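PDB 4PJ2: lysozyme from Meretrix lusoria, which hydrolyses the beta-1,4 linkages between N-acetylmuramic acid and N-acetylglucosamine in bacterial peptidoglycan, lyses Gram-positive Micrococcus luteus and also acts as a chitinase. Local coordinates for residues Phe38-Cys48 with Ala65-Tyr76. Numbering follows the deposited sequence.
Sequences FQIKEAYWIDC and ASLCVQNYMKRY
A disulfide and a tyrosine-tyrosine stack join the short helix 42-47, which follows the last strand of the small antiparallel sheet, to helix 62-76 in a buried contact near the centre of the chain. The axes of 42-47 and 65-76 pass 9.3 Å apart at 71°. Cys-48, the first residue beyond the short helix, bonds through SG to Cys-68 SG, and its carbonyl O receives an almost end-on hydrogen bond from Asn-71 ND2 at 2.9 Å. Tyr-44 fits as a knob among Cys-68, Val-69, Tyr-72 and Met-73. Its ring lies face to face on that of Tyr-72, planes 5° apart and centroids separated by 3.7 Å, while Cys-68 SG meets the ring edge in plane, 3.6 Å from Tyr-44 CD1. With CG anti to the backbone N (chi1 -170°), Tyr-44 points across the long helix, its OH ending beside Val-69 and Met-73, hydrogen-bonded to His-93. Tyr-76 CD2 lies over the opposite face of the Tyr-72 ring, and Tyr-76 OH gives a 2.8 Å hydrogen bond to Asp-47 OD2 from above the carboxylate plane. Arg-75, extended from CG to NE, donates through NH1 to Asp-47 O at 3.0 Å, in the carbonyl plane on a lone pair. Asp-47 CG lies over one guanidinium face, beyond salt-bridge distance, so only the opposite charge may favour the ionised carboxylate. OG of Ser-28 of the chain of the putative exported protein is hydrogen-bonded to Asp-47 OD2 and Tyr-72 OH. At the start of the contact, Val-69 CG2 makes a CH-pi contact over one face of Phe-38, and Ile-40 CD1 packs 4.0 Å from Ala-65 CB. The disulfide-pinned pair of helices belongs to the compact core of an invertebrate-type lysozyme of glycosyl hydrolase family 22, where residues 41-47 and Tyr-72 contribute to the substrate-binding site.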
ATOM      1  N   PHE D  38      13.329  -7.237  -8.679  1.00 25.19           N
ATOM      2  CA  PHE D  38      13.101  -6.587  -7.386  1.00 23.85           C
ATOM      3  C   PHE D  38      11.641  -6.668  -6.949  1.00 23.40           C
ATOM      4  O   PHE D  38      11.271  -6.092  -5.932  1.00 23.10           O
ATOM      5  CB  PHE D  38      13.582  -5.126  -7.420  1.00 23.38           C
ATOM      6  CG  PHE D  38      15.075  -4.997  -7.480  1.00 23.44           C
ATOM      7  CD1 PHE D  38      15.738  -4.972  -8.698  1.00 24.65           C
ATOM      8  CD2 PHE D  38      15.822  -4.962  -6.312  1.00 23.72           C
ATOM      9  CE1 PHE D  38      17.124  -4.862  -8.744  1.00 25.41           C
ATOM     10  CE2 PHE D  38      17.199  -4.861  -6.352  1.00 24.28           C
ATOM     11  CZ  PHE D  38      17.852  -4.822  -7.568  1.00 24.87           C
ATOM     12  N   GLN D  39      10.811  -7.389  -7.706  1.00 23.05           N
ATOM     13  CA  GLN D  39       9.391  -7.564  -7.371  1.00 23.09           C
ATOM     14  C   GLN D  39       8.710  -6.202  -7.140  1.00 23.07           C
ATOM     15  O   GLN D  39       8.146  -5.924  -6.077  1.00 23.25           O
ATOM     16  CB  GLN D  39       9.253  -8.480  -6.161  1.00 23.46           C
ATOM     17  CG  GLN D  39       9.604  -9.928  -6.487  1.00 24.67           C
ATOM     18  CD  GLN D  39       8.585 -10.551  -7.415  1.00 24.77           C
ATOM     19  OE1 GLN D  39       7.481 -10.897  -6.991  1.00 24.55           O
ATOM     20  NE2 GLN D  39       8.928 -10.658  -8.690  1.00 25.68           N
ATOM     21  N   ILE D  40       8.759  -5.392  -8.187  1.00 22.54           N
ATOM     22  CA  ILE D  40       8.223  -4.031  -8.189  1.00 22.39           C
ATOM     23  C   ILE D  40       6.785  -4.050  -8.685  1.00 21.78           C
ATOM     24  O   ILE D  40       6.479  -4.696  -9.695  1.00 23.46           O
ATOM     25  CB  ILE D  40       9.090  -3.138  -9.118  1.00 23.74           C
ATOM     26  CG1 ILE D  40      10.432  -2.856  -8.445  1.00 24.37           C
ATOM     27  CG2 ILE D  40       8.381  -1.826  -9.464  1.00 24.83           C
ATOM     28  CD1 ILE D  40      11.463  -2.231  -9.369  1.00 25.87           C
ATOM     29  N   LYS D  41       5.904  -3.357  -7.966  1.00 20.89           N
ATOM     30  CA  LYS D  41       4.521  -3.206  -8.393  1.00 21.66           C
ATOM     31  C   LYS D  41       4.329  -1.864  -9.089  1.00 20.54           C
ATOM     32  O   LYS D  41       5.202  -0.997  -9.060  1.00 20.49           O
ATOM     33  CB  LYS D  41       3.575  -3.337  -7.198  1.00 23.81           C
ATOM     34  CG  LYS D  41       3.651  -4.708  -6.555  1.00 26.68           C
ATOM     35  CD  LYS D  41       2.670  -4.903  -5.421  1.00 28.39           C
ATOM     36  CE  LYS D  41       3.006  -3.958  -4.276  1.00 28.59           C
ATOM     37  NZ  LYS D  41       2.293  -4.285  -3.026  1.00 30.76           N
ATOM     38  N   GLU D  42       3.182  -1.698  -9.726  1.00 20.72           N
ATOM     39  CA  GLU D  42       2.924  -0.529 -10.547  1.00 20.60           C
ATOM     40  C   GLU D  42       3.034   0.774  -9.748  1.00 19.37           C
ATOM     41  O   GLU D  42       3.606   1.750 -10.218  1.00 19.52           O
ATOM     42  CB  GLU D  42       1.547  -0.636 -11.204  1.00 23.54           C
ATOM     43  CG  GLU D  42       1.336   0.403 -12.290  1.00 26.23           C
ATOM     44  CD  GLU D  42       0.047   0.201 -13.053  1.00 29.35           C
ATOM     45  OE1 GLU D  42      -0.791  -0.609 -12.606  1.00 30.94           O
ATOM     46  OE2 GLU D  42      -0.122   0.854 -14.104  1.00 30.49           O
ATOM     47  N   ALA D  43       2.481   0.792  -8.538  1.00 17.76           N
ATOM     48  CA  ALA D  43       2.512   1.992  -7.708  1.00 18.08           C
ATOM     49  C   ALA D  43       3.941   2.422  -7.415  1.00 17.28           C
ATOM     50  O   ALA D  43       4.255   3.618  -7.339  1.00 17.71           O
ATOM     51  CB  ALA D  43       1.767   1.762  -6.413  1.00 18.55           C
ATOM     52  N   TYR D  44       4.803   1.431  -7.206  1.00 17.49           N
ATOM     53  CA  TYR D  44       6.207   1.664  -6.906  1.00 17.20           C
ATOM     54  C   TYR D  44       6.880   2.293  -8.119  1.00 17.45           C
ATOM     55  O   TYR D  44       7.573   3.298  -7.999  1.00 18.31           O
ATOM     56  CB  TYR D  44       6.857   0.349  -6.511  1.00 17.12           C
ATOM     57  CG  TYR D  44       8.258   0.395  -5.932  1.00 16.42           C
ATOM     58  CD1 TYR D  44       9.354   0.676  -6.732  1.00 17.81           C
ATOM     59  CD2 TYR D  44       8.492   0.039  -4.616  1.00 16.95           C
ATOM     60  CE1 TYR D  44      10.637   0.667  -6.213  1.00 17.85           C
ATOM     61  CE2 TYR D  44       9.777   0.018  -4.086  1.00 17.09           C
ATOM     62  CZ  TYR D  44      10.840   0.345  -4.888  1.00 17.57           C
ATOM     63  OH  TYR D  44      12.118   0.295  -4.392  1.00 18.15           O
ATOM     64  N   TRP D  45       6.630   1.723  -9.294  1.00 18.38           N
ATOM     65  CA  TRP D  45       7.201   2.229 -10.535  1.00 19.59           C
ATOM     66  C   TRP D  45       6.758   3.650 -10.837  1.00 19.12           C
ATOM     67  O   TRP D  45       7.560   4.481 -11.265  1.00 21.24           O
ATOM     68  CB  TRP D  45       6.846   1.309 -11.708  1.00 20.20           C
ATOM     69  CG  TRP D  45       7.448   1.754 -12.997  1.00 21.45           C
ATOM     70  CD1 TRP D  45       8.750   1.635 -13.372  1.00 22.18           C
ATOM     71  CD2 TRP D  45       6.776   2.406 -14.079  1.00 22.85           C
ATOM     72  NE1 TRP D  45       8.931   2.164 -14.627  1.00 23.26           N
ATOM     73  CE2 TRP D  45       7.734   2.643 -15.083  1.00 23.88           C
ATOM     74  CE3 TRP D  45       5.454   2.801 -14.300  1.00 24.02           C
ATOM     75  CZ2 TRP D  45       7.411   3.265 -16.290  1.00 24.34           C
ATOM     76  CZ3 TRP D  45       5.138   3.416 -15.496  1.00 25.08           C
ATOM     77  CH2 TRP D  45       6.110   3.636 -16.479  1.00 25.42           C
ATOM     78  N   ILE D  46       5.488   3.942 -10.593  1.00 19.03           N
ATOM     79  CA  ILE D  46       4.971   5.288 -10.799  1.00 18.72           C
ATOM     80  C   ILE D  46       5.735   6.278  -9.912  1.00 18.61           C
ATOM     81  O   ILE D  46       6.208   7.313 -10.379  1.00 20.90           O
ATOM     82  CB  ILE D  46       3.444   5.359 -10.514  1.00 20.40           C
ATOM     83  CG1 ILE D  46       2.678   4.622 -11.619  1.00 22.24           C
ATOM     84  CG2 ILE D  46       2.968   6.807 -10.376  1.00 21.36           C
ATOM     85  CD1 ILE D  46       1.203   4.387 -11.319  1.00 24.11           C
ATOM     86  N   ASP D  47       5.911   5.936  -8.643  1.00 17.25           N
ATOM     87  CA  ASP D  47       6.536   6.855  -7.703  1.00 16.67           C
ATOM     88  C   ASP D  47       8.054   6.955  -7.888  1.00 16.40           C
ATOM     89  O   ASP D  47       8.646   7.956  -7.483  1.00 16.98           O
ATOM     90  CB  ASP D  47       6.246   6.432  -6.272  1.00 16.44           C
ATOM     91  CG  ASP D  47       4.837   6.753  -5.832  1.00 15.84           C
ATOM     92  OD1 ASP D  47       4.046   7.364  -6.590  1.00 16.51           O
ATOM     93  OD2 ASP D  47       4.526   6.401  -4.676  1.00 15.18           O
ATOM     94  N   CYS D  48       8.684   5.953  -8.491  1.00 17.09           N
ATOM     95  CA  CYS D  48      10.131   6.012  -8.704  1.00 17.46           C
ATOM     96  C   CYS D  48      10.468   6.756  -9.993  1.00 19.29           C
ATOM     97  O   CYS D  48      11.602   6.721 -10.459  1.00 20.48           O
ATOM     98  CB  CYS D  48      10.751   4.611  -8.715  1.00 18.98           C
ATOM     99  SG  CYS D  48      10.508   3.680 -10.229  1.00 20.77           S
ATOM    100  N   ALA D  65      15.189  -1.662 -13.294  1.00 25.01           N
ATOM    101  CA  ALA D  65      14.545  -1.997 -12.022  1.00 23.36           C
ATOM    102  C   ALA D  65      15.347  -1.440 -10.851  1.00 23.46           C
ATOM    103  O   ALA D  65      14.783  -0.859  -9.926  1.00 23.23           O
ATOM    104  CB  ALA D  65      14.355  -3.505 -11.878  1.00 24.46           C
ATOM    105  N   SER D  66      16.664  -1.599 -10.890  1.00 23.85           N
ATOM    106  CA  SER D  66      17.489  -1.072  -9.804  1.00 23.77           C
ATOM    107  C   SER D  66      17.533   0.460  -9.804  1.00 23.12           C
ATOM    108  O   SER D  66      17.618   1.065  -8.742  1.00 22.09           O
ATOM    109  CB  SER D  66      18.906  -1.671  -9.814  1.00 25.28           C
ATOM    110  OG  SER D  66      19.649  -1.335 -10.981  1.00 26.16           O
ATOM    111  N   LEU D  67      17.439   1.081 -10.980  1.00 23.02           N
ATOM    112  CA  LEU D  67      17.315   2.536 -11.054  1.00 23.88           C
ATOM    113  C   LEU D  67      16.035   2.959 -10.352  1.00 21.97           C
ATOM    114  O   LEU D  67      16.003   3.954  -9.631  1.00 20.98           O
ATOM    115  CB  LEU D  67      17.280   3.022 -12.507  1.00 25.17           C
ATOM    116  CG  LEU D  67      17.072   4.532 -12.683  1.00 27.99           C
ATOM    117  CD1 LEU D  67      18.176   5.323 -12.001  1.00 29.40           C
ATOM    118  CD2 LEU D  67      16.980   4.909 -14.152  1.00 28.70           C
ATOM    119  N   CYS D  68      14.973   2.199 -10.570  1.00 21.26           N
ATOM    120  CA  CYS D  68      13.711   2.482  -9.920  1.00 20.62           C
ATOM    121  C   CYS D  68      13.874   2.419  -8.401  1.00 19.70           C
ATOM    122  O   CYS D  68      13.426   3.319  -7.694  1.00 19.42           O
ATOM    123  CB  CYS D  68      12.658   1.492 -10.419  1.00 20.26           C
ATOM    124  SG  CYS D  68      11.002   1.760  -9.733  1.00 20.06           S
ATOM    125  N   VAL D  69      14.538   1.383  -7.898  1.00 20.05           N
ATOM    126  CA  VAL D  69      14.802   1.268  -6.473  1.00 19.48           C
ATOM    127  C   VAL D  69      15.619   2.464  -5.976  1.00 18.49           C
ATOM    128  O   VAL D  69      15.280   3.067  -4.956  1.00 18.12           O
ATOM    129  CB  VAL D  69      15.532  -0.048  -6.130  1.00 19.72           C
ATOM    130  CG1 VAL D  69      15.869  -0.104  -4.653  1.00 19.20           C
ATOM    131  CG2 VAL D  69      14.679  -1.239  -6.520  1.00 20.23           C
ATOM    132  N   GLN D  70      16.675   2.829  -6.703  1.00 19.21           N
ATOM    133  CA  GLN D  70      17.468   4.003  -6.343  1.00 19.28           C
ATOM    134  C   GLN D  70      16.606   5.267  -6.256  1.00 18.15           C
ATOM    135  O   GLN D  70      16.729   6.049  -5.304  1.00 18.23           O
ATOM    136  CB  GLN D  70      18.605   4.226  -7.346  1.00 20.34           C
ATOM    137  CG  GLN D  70      19.692   3.166  -7.322  1.00 20.40           C
ATOM    138  CD  GLN D  70      20.636   3.289  -6.138  1.00 20.38           C
ATOM    139  OE1 GLN D  70      20.339   3.948  -5.148  1.00 20.70           O
ATOM    140  NE2 GLN D  70      21.792   2.654  -6.247  1.00 22.29           N
ATOM    141  N   ASN D  71      15.757   5.485  -7.257  1.00 17.53           N
ATOM    142  CA  ASN D  71      14.880   6.655  -7.277  1.00 17.22           C
ATOM    143  C   ASN D  71      13.852   6.616  -6.155  1.00 15.32           C
ATOM    144  O   ASN D  71      13.541   7.646  -5.581  1.00 15.64           O
ATOM    145  CB  ASN D  71      14.125   6.791  -8.597  1.00 19.59           C
ATOM    146  CG  ASN D  71      15.013   7.156  -9.756  1.00 22.49           C
ATOM    147  OD1 ASN D  71      16.161   7.552  -9.582  1.00 22.71           O
ATOM    148  ND2 ASN D  71      14.470   7.057 -10.955  1.00 23.91           N
ATOM    149  N   TYR D  72      13.304   5.439  -5.859  1.00 16.00           N
ATOM    150  CA  TYR D  72      12.350   5.274  -4.775  1.00 14.49           C
ATOM    151  C   TYR D  72      12.970   5.646  -3.430  1.00 13.72           C
ATOM    152  O   TYR D  72      12.364   6.368  -2.631  1.00 13.96           O
ATOM    153  CB  TYR D  72      11.860   3.837  -4.744  1.00 15.33           C
ATOM    154  CG  TYR D  72      10.558   3.637  -4.004  1.00 14.82           C
ATOM    155  CD1 TYR D  72      10.530   3.231  -2.676  1.00 15.59           C
ATOM    156  CD2 TYR D  72       9.342   3.814  -4.652  1.00 15.31           C
ATOM    157  CE1 TYR D  72       9.324   3.013  -2.014  1.00 16.12           C
ATOM    158  CE2 TYR D  72       8.135   3.607  -3.990  1.00 15.66           C
ATOM    159  CZ  TYR D  72       8.128   3.212  -2.674  1.00 16.15           C
ATOM    160  OH  TYR D  72       6.921   2.983  -2.034  1.00 17.16           O
ATOM    161  N   MET D  73      14.195   5.179  -3.187  1.00 14.72           N
ATOM    162  CA  MET D  73      14.861   5.484  -1.941  1.00 15.08           C
ATOM    163  C   MET D  73      15.224   6.968  -1.868  1.00 15.49           C
ATOM    164  O   MET D  73      15.100   7.562  -0.818  1.00 15.05           O
ATOM    165  CB  MET D  73      16.103   4.584  -1.742  1.00 15.15           C
ATOM    166  CG  MET D  73      15.794   3.081  -1.703  1.00 16.64           C
ATOM    167  SD  MET D  73      14.411   2.705  -0.623  1.00 16.28           S
ATOM    168  CE  MET D  73      13.830   1.200  -1.408  1.00 17.26           C
ATOM    169  N   LYS D  74      15.669   7.546  -2.981  0.59 15.82           N
ATOM    170  CA  LYS D  74      15.955   8.984  -3.035  0.59 16.67           C
ATOM    171  C   LYS D  74      14.714   9.803  -2.687  0.59 15.54           C
ATOM    172  O   LYS D  74      14.798  10.805  -1.981  0.59 16.65           O
ATOM    173  CB  LYS D  74      16.463   9.356  -4.424  0.59 17.87           C
ATOM    174  CG  LYS D  74      16.827  10.815  -4.607  0.59 20.53           C
ATOM    175  CD  LYS D  74      17.500  11.044  -5.958  0.59 24.03           C
ATOM    176  CE  LYS D  74      17.638  12.526  -6.300  0.59 26.15           C
ATOM    177  NZ  LYS D  74      18.242  12.734  -7.649  0.59 27.98           N
ATOM    178  N   ARG D  75      13.564   9.367  -3.178  1.00 15.03           N
ATOM    179  CA  ARG D  75      12.320  10.068  -2.914  1.00 14.98           C
ATOM    180  C   ARG D  75      11.868   9.937  -1.461  1.00 13.88           C
ATOM    181  O   ARG D  75      11.458  10.940  -0.850  1.00 14.14           O
ATOM    182  CB  ARG D  75      11.223   9.559  -3.847  1.00 15.06           C
ATOM    183  CG  ARG D  75       9.865  10.188  -3.590  1.00 14.60           C
ATOM    184  CD  ARG D  75       8.891   9.853  -4.691  1.00 15.53           C
ATOM    185  NE  ARG D  75       7.663  10.616  -4.511  1.00 15.14           N
ATOM    186  CZ  ARG D  75       6.775  10.835  -5.470  1.00 15.95           C
ATOM    187  NH1 ARG D  75       6.957  10.296  -6.669  1.00 17.28           N
ATOM    188  NH2 ARG D  75       5.705  11.589  -5.231  1.00 15.66           N
ATOM    189  N   TYR D  76      11.943   8.725  -0.900  1.00 14.01           N
ATOM    190  CA  TYR D  76      11.247   8.439   0.351  1.00 13.90           C
ATOM    191  C   TYR D  76      12.105   8.218   1.594  1.00 13.77           C
ATOM    192  O   TYR D  76      11.662   8.505   2.701  1.00 14.90           O
ATOM    193  CB  TYR D  76      10.337   7.233   0.175  1.00 13.76           C
ATOM    194  CG  TYR D  76       9.118   7.475  -0.662  1.00 13.94           C
ATOM    195  CD1 TYR D  76       8.202   8.451  -0.312  1.00 13.98           C
ATOM    196  CD2 TYR D  76       8.861   6.695  -1.784  1.00 14.14           C
ATOM    197  CE1 TYR D  76       7.052   8.629  -1.044  1.00 13.90           C
ATOM    198  CE2 TYR D  76       7.705   6.883  -2.524  1.00 14.11           C
ATOM    199  CZ  TYR D  76       6.813   7.858  -2.144  1.00 14.52           C
ATOM    200  OH  TYR D  76       5.624   8.093  -2.806  1.00 15.54           O
TER